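Local coordinates for ABC transporter, substrate-binding protein (PDB 5G5Y) that captures fructooligosaccharides, preferring tetrasaccharides and longer chains, and delivers them to the ABC transporter that imports them into Streptococcus pneumoniae, at residues L149-P154 against I161-A166; I181-I186 against K232-L237. One frame throughout, in Å; residues are numbered along the deposited sequence.

Overall arrangement
Following the chain from its N terminus, helix 143-148 ends and helix 157-169 folds back against the loop 149-154 that precedes it; interaction 1 closes this short turn, with six residues between its segments. A calcium-binding loop comes next, then strand 181-183, at one border of a mixed four-stranded sheet. Interaction 2 closes a longer excursion of 45 residues by setting that strand against helix 225-239. The two contacts follow in series, neither nested nor crossed. Helix 157-169 lies between them: V163 and A166 turn to the loop, I161 touches F233 and L237 of helix 225-239, and L164 touches L237, its CD2 also 3.3 Å from P182 O of the strand.

Interaction 1 (L149-P154 against I161-A166); sequences LGLEMP and IKVLEA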
ATOM      1  N   LEU A 149     -21.052  25.711 -14.455  1.00 35.47           N
ATOM      2  CA  LEU A 149     -20.378  27.001 -14.673  1.00 34.20           C
ATOM      3  C   LEU A 149     -19.810  27.159 -16.081  1.00 32.99           C
ATOM      4  O   LEU A 149     -19.262  28.202 -16.416  1.00 36.10           O
ATOM      5  CB  LEU A 149     -19.256  27.209 -13.635  1.00 34.42           C
ATOM      6  CG  LEU A 149     -19.699  27.117 -12.181  1.00 34.94           C
ATOM      7  CD1 LEU A 149     -18.519  26.923 -11.236  1.00 36.28           C
ATOM      8  CD2 LEU A 149     -20.513  28.338 -11.760  1.00 34.82           C
ATOM      9  N   GLY A 150     -19.925  26.135 -16.911  1.00 33.06           N
ATOM     10  CA  GLY A 150     -19.412  26.198 -18.278  1.00 31.76           C
ATOM     11  C   GLY A 150     -17.906  26.354 -18.358  1.00 31.90           C
ATOM     12  O   GLY A 150     -17.408  27.117 -19.172  1.00 28.03           O
ATOM     13  N   LEU A 151     -17.187  25.630 -17.488  1.00 32.75           N
ATOM     14  CA  LEU A 151     -15.721  25.665 -17.434  1.00 32.09           C
ATOM     15  C   LEU A 151     -15.119  24.403 -18.047  1.00 31.37           C
ATOM     16  O   LEU A 151     -15.670  23.326 -17.910  1.00 29.41           O
ATOM     17  CB  LEU A 151     -15.276  25.774 -15.974  1.00 32.50           C
ATOM     18  CG  LEU A 151     -15.848  26.978 -15.202  1.00 34.01           C
ATOM     19  CD1 LEU A 151     -15.495  26.877 -13.737  1.00 35.61           C
ATOM     20  CD2 LEU A 151     -15.361  28.303 -15.764  1.00 36.33           C
ATOM     21  N   GLU A 152     -13.972  24.554 -18.692  1.00 32.40           N
ATOM     22  CA  GLU A 152     -13.200  23.430 -19.206  1.00 35.34           C
ATOM     23  C   GLU A 152     -12.450  22.784 -18.030  1.00 31.38           C
ATOM     24  O   GLU A 152     -12.106  23.457 -17.062  1.00 27.14           O
ATOM     25  CB  GLU A 152     -12.150  23.914 -20.215  1.00 41.97           C
ATOM     26  CG  GLU A 152     -12.642  24.832 -21.337  1.00 51.16           C
ATOM     27  CD  GLU A 152     -13.772  24.230 -22.156  1.00 58.88           C
ATOM     28  OE1 GLU A 152     -13.703  23.020 -22.476  1.00 66.06           O
ATOM     29  OE2 GLU A 152     -14.737  24.969 -22.478  1.00 68.04           O
ATOM     30  N   MET A 153     -12.165  21.490 -18.132  1.00 28.35           N
ATOM     31  CA  MET A 153     -11.278  20.834 -17.165  1.00 25.16           C
ATOM     32  C   MET A 153      -9.918  21.560 -17.158  1.00 23.00           C
ATOM     33  O   MET A 153      -9.349  21.789 -18.219  1.00 22.99           O
ATOM     34  CB  MET A 153     -11.080  19.343 -17.561  1.00 24.68           C
ATOM     35  CG  MET A 153     -10.187  18.572 -16.609  1.00 24.25           C
ATOM     36  SD  MET A 153     -11.063  18.294 -15.084  1.00 23.94           S
ATOM     37  CE  MET A 153     -12.122  16.906 -15.528  1.00 24.64           C
ATOM     38  N   PRO A 154      -9.388  21.923 -15.979  1.00 22.62           N
ATOM     39  CA  PRO A 154      -8.081  22.606 -15.974  1.00 22.91           C
ATOM     40  C   PRO A 154      -6.971  21.762 -16.554  1.00 23.81           C
ATOM     41  O   PRO A 154      -6.970  20.555 -16.356  1.00 26.00           O
ATOM     42  CB  PRO A 154      -7.792  22.855 -14.509  1.00 23.59           C
ATOM     43  CG  PRO A 154      -8.907  22.278 -13.739  1.00 22.78           C
ATOM     44  CD  PRO A 154      -9.983  21.824 -14.641  1.00 22.54           C
ATOM     45  N   ILE A 161      -6.377  27.222 -10.262  1.00 20.18           N
ATOM     46  CA  ILE A 161      -6.711  28.346  -9.383  1.00 21.15           C
ATOM     47  C   ILE A 161      -8.023  29.040  -9.885  1.00 21.39           C
ATOM     48  O   ILE A 161      -8.925  29.266  -9.084  1.00 21.50           O
ATOM     49  CB  ILE A 161      -5.567  29.356  -9.289  1.00 20.78           C
ATOM     50  CG1 ILE A 161      -4.376  28.756  -8.530  1.00 21.66           C
ATOM     51  CG2 ILE A 161      -6.032  30.612  -8.556  1.00 21.20           C
ATOM     52  CD1 ILE A 161      -3.102  29.568  -8.642  1.00 22.56           C
ATOM     53  N   LYS A 162      -8.121  29.293 -11.196  1.00 22.82           N
ATOM     54  CA  LYS A 162      -9.299  29.971 -11.810  1.00 26.03           C
ATOM     55  C   LYS A 162     -10.574  29.155 -11.623  1.00 24.22           C
ATOM     56  O   LYS A 162     -11.600  29.671 -11.218  1.00 23.13           O
ATOM     57  CB  LYS A 162      -9.081  30.264 -13.308  1.00 29.91           C
ATOM     58  CG  LYS A 162      -7.924  31.217 -13.632  1.00 37.09           C
ATOM     59  CD  LYS A 162      -7.834  31.535 -15.127  1.00 43.52           C
ATOM     60  CE  LYS A 162      -6.454  32.069 -15.549  1.00 48.89           C
ATOM     61  NZ  LYS A 162      -5.484  30.983 -15.928  1.00 52.13           N
ATOM     62  N   VAL A 163     -10.494  27.848 -11.836  1.00 21.76           N
ATOM     63  CA  VAL A 163     -11.616  26.962 -11.553  1.00 20.33           C
ATOM     64  C   VAL A 163     -12.040  26.940 -10.093  1.00 20.36           C
ATOM     65  O   VAL A 163     -13.249  26.933  -9.779  1.00 20.23           O
ATOM     66  CB  VAL A 163     -11.294  25.523 -12.061  1.00 21.58           C
ATOM     67  CG1 VAL A 163     -12.185  24.471 -11.442  1.00 22.25           C
ATOM     68  CG2 VAL A 163     -11.401  25.508 -13.559  1.00 22.94           C
ATOM     69  N   LEU A 164     -11.072  26.873  -9.173  1.00 18.52           N
ATOM     70  CA  LEU A 164     -11.426  26.873  -7.769  1.00 18.34           C
ATOM     71  C   LEU A 164     -12.105  28.205  -7.345  1.00 17.98           C
ATOM     72  O   LEU A 164     -13.003  28.208  -6.501  1.00 18.76           O
ATOM     73  CB  LEU A 164     -10.187  26.612  -6.894  1.00 18.49           C
ATOM     74  CG  LEU A 164      -9.515  25.237  -7.120  1.00 18.74           C
ATOM     75  CD1 LEU A 164      -8.218  25.169  -6.353  1.00 18.30           C
ATOM     76  CD2 LEU A 164     -10.407  24.075  -6.739  1.00 19.09           C
ATOM     77  N   GLU A 165     -11.642  29.312  -7.894  1.00 20.00           N
ATOM     78  CA  GLU A 165     -12.275  30.633  -7.606  1.00 23.23           C
ATOM     79  C   GLU A 165     -13.712  30.696  -8.107  1.00 22.76           C
ATOM     80  O   GLU A 165     -14.585  31.215  -7.404  1.00 25.97           O
ATOM     81  CB  GLU A 165     -11.457  31.739  -8.206  1.00 25.18           C
ATOM     82  CG  GLU A 165     -10.165  31.900  -7.435  1.00 28.80           C
ATOM     83  CD  GLU A 165      -9.298  33.015  -7.941  1.00 31.37           C
ATOM     84  OE1 GLU A 165      -9.054  33.077  -9.156  1.00 35.70           O
ATOM     85  OE2 GLU A 165      -8.828  33.790  -7.086  1.00 38.02           O
ATOM     86  N   ALA A 166     -13.947  30.125  -9.279  1.00 25.54           N
ATOM     87  CA  ALA A 166     -15.321  29.976  -9.830  1.00 26.79           C
ATOM     88  C   ALA A 166     -16.186  29.057  -8.963  1.00 27.49           C
ATOM     89  O   ALA A 166     -17.354  29.373  -8.688  1.00 28.61           O
ATOM     90  CB  ALA A 166     -15.275  29.499 -11.272  1.00 27.42           C
TER
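L151 and A166 make the closest apolar contact between loop 149-154 and helical segment 161-166, with L151 CD1 3.6 Å from A166 CB. The same methyl branch of L151 lies 4.3 Å from V163 CG2, so one leucine end spans two residues a helical turn apart. L149, two residues earlier, also reaches A166; its CD1 is 4.1 Å from A166 CB, and A166 CB therefore meets a methyl from each leucine. At the far end of the segment the ring of P154 crosses V163 at about a right angle, with P154 CG 4.1 Å from V163 CG2. In V163, CG1 stands anti to the backbone N (chi1 162°), which sets CG2 beside that N and directs it to the loop.

Methyl groups also rest against backbone carbonyls: L149 CD1 is 3.7 Å from A166 O, and V163 CG2 is 4.1 Å from E152 O. Neither is a polar bond, and the 230 Å² buried in total is held by van der Waals contact.

Backbone geometry explains the turn itself. G150, phi 64°, is the first residue after helix 143-148 to leave helical backbone angles, and two bonds back into the last turn make a Schellman motif. The whole is a helix-loop-helix connection, L151 and V163 both touching L146 of the first helix, and its second helix leads into the calcium-binding loop.

Interaction 2 (I181-I186 against K232-L237); sequences IPFSFI and KFIRQL
Q236 N donates to K232 O at 3.0 Å, the shorter of two backbone bonds within helical segment 232-237; L237 N to F233 O, at 3.1 Å, is the other. They show the segment to be regular helix, in which I234 and L237 (i, i+3) fall on the same side and both reach the F183 ring. On the strand side, S184 OG is bonded to D244.

L237 provides the main contact. Its CD1 sits over one face of the F183 ring, 3.7 Å from the centroid and only 5° off the ring normal, a well-centred CH-pi interaction. The even spread of its distances to the ring carbons confirms the centring, the shortest being 3.8 Å to F183 CE2. I234 comes in obliquely at the ring's far end, with CD1 4.1 Å from F183 CZ. F183 reaches them because its CG is anti to the backbone N (chi1 -169°), extending the ring from the strand toward the helix.

Further aromatic rings pack around it: F183 CD2 lies in plane at the edge of the F185 ring, and F268 of strand 264-269 meets it with planes at about 80°.

The chemistry implies that F183, I234 and L237 join through dispersion and one CH-pi contact, the charged groups of K232 and R235 being engaged elsewhere.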
ATOM      1  N   ILE A 181     -16.844  24.091  -0.960  1.00 24.84           N
ATOM      2  CA  ILE A 181     -15.492  24.005  -0.416  1.00 23.42           C
ATOM      3  C   ILE A 181     -14.635  23.695  -1.638  1.00 22.73           C
ATOM      4  O   ILE A 181     -14.672  22.575  -2.126  1.00 23.59           O
ATOM      5  CB  ILE A 181     -15.363  22.902   0.642  1.00 25.21           C
ATOM      6  CG1 ILE A 181     -16.367  23.135   1.785  1.00 26.02           C
ATOM      7  CG2 ILE A 181     -13.929  22.861   1.197  1.00 24.72           C
ATOM      8  CD1 ILE A 181     -16.435  22.031   2.811  1.00 26.90           C
ATOM      9  N   PRO A 182     -13.906  24.684  -2.165  1.00 20.16           N
ATOM     10  CA  PRO A 182     -13.224  24.420  -3.427  1.00 19.67           C
ATOM     11  C   PRO A 182     -12.202  23.286  -3.412  1.00 20.21           C
ATOM     12  O   PRO A 182     -12.161  22.495  -4.366  1.00 19.91           O
ATOM     13  CB  PRO A 182     -12.554  25.755  -3.739  1.00 19.70           C
ATOM     14  CG  PRO A 182     -13.473  26.758  -3.046  1.00 19.25           C
ATOM     15  CD  PRO A 182     -13.795  26.108  -1.771  1.00 20.06           C
ATOM     16  N   PHE A 183     -11.376  23.242  -2.361  1.00 19.54           N
ATOM     17  CA  PHE A 183     -10.204  22.329  -2.282  1.00 19.72           C
ATOM     18  C   PHE A 183     -10.093  21.768  -0.869  1.00 18.77           C
ATOM     19  O   PHE A 183     -10.068  22.517   0.094  1.00 18.23           O
ATOM     20  CB  PHE A 183      -8.968  23.160  -2.641  1.00 19.64           C
ATOM     21  CG  PHE A 183      -7.704  22.386  -2.879  1.00 18.30           C
ATOM     22  CD1 PHE A 183      -7.403  21.888  -4.145  1.00 19.23           C
ATOM     23  CD2 PHE A 183      -6.731  22.277  -1.881  1.00 18.28           C
ATOM     24  CE1 PHE A 183      -6.209  21.232  -4.399  1.00 18.60           C
ATOM     25  CE2 PHE A 183      -5.524  21.618  -2.144  1.00 17.45           C
ATOM     26  CZ  PHE A 183      -5.278  21.100  -3.388  1.00 18.10           C
ATOM     27  N   SER A 184     -10.060  20.437  -0.736  1.00 17.63           N
ATOM     28  CA  SER A 184      -9.948  19.806   0.569  1.00 18.17           C
ATOM     29  C   SER A 184      -9.041  18.591   0.525  1.00 17.03           C
ATOM     30  O   SER A 184      -8.764  18.044  -0.536  1.00 17.12           O
ATOM     31  CB  SER A 184     -11.320  19.394   1.104  1.00 19.12           C
ATOM     32  OG  SER A 184     -11.222  19.187   2.495  1.00 19.55           O
ATOM     33  N   PHE A 185      -8.571  18.217   1.700  1.00 17.89           N
ATOM     34  CA  PHE A 185      -7.655  17.120   1.898  1.00 17.36           C
ATOM     35  C   PHE A 185      -7.593  16.857   3.363  1.00 17.04           C
ATOM     36  O   PHE A 185      -8.109  17.658   4.185  1.00 16.90           O
ATOM     37  CB  PHE A 185      -6.265  17.495   1.356  1.00 17.16           C
ATOM     38  CG  PHE A 185      -5.752  18.827   1.871  1.00 16.62           C
ATOM     39  CD1 PHE A 185      -5.089  18.918   3.099  1.00 16.55           C
ATOM     40  CD2 PHE A 185      -5.947  19.971   1.135  1.00 16.09           C
ATOM     41  CE1 PHE A 185      -4.615  20.168   3.570  1.00 16.51           C
ATOM     42  CE2 PHE A 185      -5.465  21.214   1.593  1.00 17.83           C
ATOM     43  CZ  PHE A 185      -4.803  21.306   2.809  1.00 16.11           C
ATOM     44  N   ILE A 186      -7.028  15.708   3.704  1.00 16.41           N
ATOM     45  CA  ILE A 186      -6.601  15.400   5.067  1.00 17.07           C
ATOM     46  C   ILE A 186      -5.084  15.440   5.040  1.00 17.60           C
ATOM     47  O   ILE A 186      -4.434  14.579   4.455  1.00 17.03           O
ATOM     48  CB  ILE A 186      -7.113  14.049   5.599  1.00 17.54           C
ATOM     49  CG1 ILE A 186      -8.652  13.961   5.487  1.00 18.13           C
ATOM     50  CG2 ILE A 186      -6.690  13.835   7.052  1.00 18.32           C
ATOM     51  CD1 ILE A 186      -9.215  12.650   5.941  1.00 18.14           C
ATOM     52  N   LYS A 232       4.393  26.787  -2.030  1.00 15.70           N
ATOM     53  CA  LYS A 232       4.001  28.160  -2.354  1.00 16.84           C
ATOM     54  C   LYS A 232       2.691  28.146  -3.144  1.00 16.96           C
ATOM     55  O   LYS A 232       1.863  29.027  -2.965  1.00 15.55           O
ATOM     56  CB  LYS A 232       5.085  28.876  -3.120  1.00 17.22           C
ATOM     57  CG  LYS A 232       6.267  29.187  -2.222  1.00 18.74           C
ATOM     58  CD  LYS A 232       7.397  29.813  -2.999  1.00 23.07           C
ATOM     59  CE  LYS A 232       7.062  31.250  -3.334  1.00 27.18           C
ATOM     60  NZ  LYS A 232       8.304  32.044  -3.517  1.00 32.92           N
ATOM     61  N   PHE A 233       2.478  27.098  -3.935  1.00 16.38           N
ATOM     62  CA  PHE A 233       1.208  26.965  -4.682  1.00 17.48           C
ATOM     63  C   PHE A 233       0.022  26.716  -3.739  1.00 18.35           C
ATOM     64  O   PHE A 233      -1.008  27.396  -3.827  1.00 19.41           O
ATOM     65  CB  PHE A 233       1.298  25.845  -5.749  1.00 17.68           C
ATOM     66  CG  PHE A 233       0.001  25.592  -6.454  1.00 17.93           C
ATOM     67  CD1 PHE A 233      -0.463  26.495  -7.422  1.00 18.22           C
ATOM     68  CD2 PHE A 233      -0.754  24.465  -6.178  1.00 18.70           C
ATOM     69  CE1 PHE A 233      -1.679  26.290  -8.054  1.00 18.31           C
ATOM     70  CE2 PHE A 233      -1.980  24.247  -6.839  1.00 19.11           C
ATOM     71  CZ  PHE A 233      -2.424  25.148  -7.781  1.00 19.17           C
ATOM     72  N   ILE A 234       0.172  25.780  -2.795  1.00 17.08           N
ATOM     73  CA  ILE A 234      -0.904  25.496  -1.861  1.00 15.73           C
ATOM     74  C   ILE A 234      -1.157  26.771  -0.989  1.00 16.18           C
ATOM     75  O   ILE A 234      -2.328  27.108  -0.709  1.00 15.96           O
ATOM     76  CB  ILE A 234      -0.618  24.256  -0.995  1.00 16.10           C
ATOM     77  CG1 ILE A 234      -0.360  22.997  -1.873  1.00 15.96           C
ATOM     78  CG2 ILE A 234      -1.791  23.987  -0.041  1.00 16.22           C
ATOM     79  CD1 ILE A 234      -1.465  22.627  -2.829  1.00 16.19           C
ATOM     80  N   ARG A 235      -0.087  27.461  -0.603  1.00 14.51           N
ATOM     81  CA  ARG A 235      -0.229  28.786   0.082  1.00 15.61           C
ATOM     82  C   ARG A 235      -1.083  29.809  -0.716  1.00 16.38           C
ATOM     83  O   ARG A 235      -1.911  30.512  -0.145  1.00 17.42           O
ATOM     84  CB  ARG A 235       1.126  29.359   0.422  1.00 16.21           C
ATOM     85  CG  ARG A 235       1.102  30.785   0.951  1.00 16.37           C
ATOM     86  CD  ARG A 235       0.348  30.924   2.253  1.00 16.53           C
ATOM     87  NE  ARG A 235       0.285  32.333   2.673  1.00 18.59           N
ATOM     88  CZ  ARG A 235      -0.362  32.785   3.750  1.00 19.49           C
ATOM     89  NH1 ARG A 235      -1.001  31.968   4.555  1.00 18.78           N
ATOM     90  NH2 ARG A 235      -0.378  34.091   4.010  1.00 22.29           N
ATOM     91  N   GLN A 236      -0.854  29.895  -2.010  1.00 16.10           N
ATOM     92  CA  GLN A 236      -1.701  30.706  -2.894  1.00 19.30           C
ATOM     93  C   GLN A 236      -3.154  30.321  -2.786  1.00 17.95           C
ATOM     94  O   GLN A 236      -4.002  31.208  -2.659  1.00 17.96           O
ATOM     95  CB  GLN A 236      -1.289  30.592  -4.352  1.00 22.04           C
ATOM     96  CG  GLN A 236      -0.004  31.277  -4.746  1.00 24.66           C
ATOM     97  CD  GLN A 236       0.283  31.035  -6.236  1.00 28.79           C
ATOM     98  OE1 GLN A 236       0.949  30.066  -6.605  1.00 29.83           O
ATOM     99  NE2 GLN A 236      -0.270  31.882  -7.089  1.00 28.97           N
ATOM    100  N   LEU A 237      -3.455  29.017  -2.796  1.00 17.44           N
ATOM    101  CA  LEU A 237      -4.835  28.572  -2.588  1.00 18.08           C
ATOM    102  C   LEU A 237      -5.377  29.015  -1.250  1.00 18.91           C
ATOM    103  O   LEU A 237      -6.541  29.455  -1.175  1.00 20.96           O
ATOM    104  CB  LEU A 237      -5.006  27.046  -2.686  1.00 18.21           C
ATOM    105  CG  LEU A 237      -4.479  26.411  -3.951  1.00 17.82           C
ATOM    106  CD1 LEU A 237      -4.761  24.896  -3.947  1.00 17.72           C
ATOM    107  CD2 LEU A 237      -5.036  27.077  -5.188  1.00 19.40           C
TER